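Local structure of UPF0033 domain-containing protein (Desulfitobacterium hafniense, 3HZ7) at residues 43-46 against 47-50. The protein is of unknown function, but its SirA-like N-terminal part belongs to the TusA family and so may carry or transfer sulfur. Sequence-based numbering, arbitrary orientation.
Sequences QNLQ and KMAE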
# COMPACT_ATOMS: atom_id res chain seq x y z
N GLN A 43 -3.54 -3.18 7.90
CA GLN A 43 -4.99 -3.06 7.95
C GLN A 43 -5.47 -1.73 7.42
O GLN A 43 -6.46 -1.64 6.69
CB GLN A 43 -5.48 -3.19 9.41
CG GLN A 43 -5.08 -4.46 10.12
CD GLN A 43 -5.42 -4.41 11.59
OE1 GLN A 43 -6.50 -3.99 11.96
NE2 GLN A 43 -4.49 -4.82 12.43
N ASN A 44 -4.79 -0.68 7.84
CA ASN A 44 -5.18 0.65 7.38
C ASN A 44 -5.04 0.75 5.86
O ASN A 44 -5.91 1.28 5.17
CB ASN A 44 -4.36 1.73 8.10
CG ASN A 44 -4.79 1.86 9.54
OD1 ASN A 44 -5.90 1.45 9.88
ND2 ASN A 44 -3.93 2.44 10.39
N LEU A 45 -3.93 0.22 5.35
CA LEU A 45 -3.71 0.21 3.90
C LEU A 45 -4.80 -0.57 3.17
O LEU A 45 -5.26 -0.11 2.12
CB LEU A 45 -2.31 -0.35 3.58
CG LEU A 45 -1.13 0.61 3.86
CD1 LEU A 45 0.18 -0.22 3.92
CD2 LEU A 45 -1.06 1.69 2.77
N GLN A 46 -5.23 -1.74 3.69
CA GLN A 46 -6.29 -2.50 3.01
C GLN A 46 -7.67 -1.84 3.07
O GLN A 46 -8.45 -1.85 2.10
CB GLN A 46 -6.40 -3.94 3.54
CG GLN A 46 -5.16 -4.76 3.20
CD GLN A 46 -5.41 -6.25 3.22
OE1 GLN A 46 -5.76 -6.84 4.24
NE2 GLN A 46 -5.18 -6.88 2.06
N LYS A 47 -7.97 -1.22 4.20
CA LYS A 47 -9.28 -0.51 4.33
C LYS A 47 -9.33 0.65 3.34
O LYS A 47 -10.38 0.93 2.71
CB LYS A 47 -9.46 0.02 5.77
CG LYS A 47 -9.32 -1.10 6.87
CD LYS A 47 -10.41 -0.97 7.93
CE LYS A 47 -10.28 -1.95 9.09
NZ LYS A 47 -9.05 -1.71 9.92
N MSE A 48 -8.20 1.34 3.17
CA MSE A 48 -8.12 2.45 2.21
C MSE A 48 -8.26 1.90 0.82
O MSE A 48 -8.95 2.49 -0.03
CB MSE A 48 -6.79 3.21 2.37
CG MSE A 48 -6.57 4.34 1.35
SE MSE A 48 -5.73 3.77 -0.38
CE MSE A 48 -3.98 3.44 0.36
N ALA A 49 -7.62 0.75 0.56
CA ALA A 49 -7.72 0.17 -0.80
C ALA A 49 -9.18 -0.24 -1.10
O ALA A 49 -9.72 0.03 -2.18
CB ALA A 49 -6.78 -1.06 -0.93
N GLU A 50 -9.82 -0.94 -0.15
CA GLU A 50 -11.20 -1.36 -0.39
C GLU A 50 -12.00 -0.08 -0.55
O GLU A 50 -12.75 0.06 -1.52
CB GLU A 50 -11.75 -2.23 0.76
CG GLU A 50 -12.01 -1.52 2.07
CD GLU A 50 -12.89 -2.34 3.03
OE1 GLU A 50 -14.06 -2.62 2.67
OE2 GLU A 50 -12.41 -2.71 4.13
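Gln46 O accepts the backbone N-H of Glu50 at 2.8 Å, a nearly straight bond of 170° at the hydrogen. It is one of four successive i to i+4 bonds, the repeat of an alpha helix; in the others, Lys47 N, Met48 N and Ala49 N reach Gln43 O, Asn44 O and Leu45 O.

On the outer side, Lys47 runs back alongside Gln43. A bend at chi4 (66°) turns its end, and NZ stops 4.0 Å from Gln43 OE1, longer than a hydrogen bond, so any attraction is at most weakly electrostatic. A long, flexible lysine suits this exposed position.

The inner side is apolar. With CG anti to the backbone N (chi1 176°) and bends at chi2 and chi3, Met48, a selenomethionine, lies side by side with Leu45, in a loose contact of CE 4.2 Å from Leu45 CD2. Both side chains touch Ala18 of helix 13-23, while Leu45 also reaches strands 31-36 and 66-71. Ala49, small and buried, fits against Ser56 and Ile70 of the sheet. Gln46, partly exposed and extended beyond CG, is long enough for NE2 to hydrogen-bond Ser56 OG on edge strand 55-60.

Helix 39-52 is thus amphipathic: the i to i+4 bonds satisfy the main-chain N-H and C=O groups they join, aliphatic groups face the alpha/beta core, and the exposed Lys47 and Glu50, probably charged, lie on the outer side.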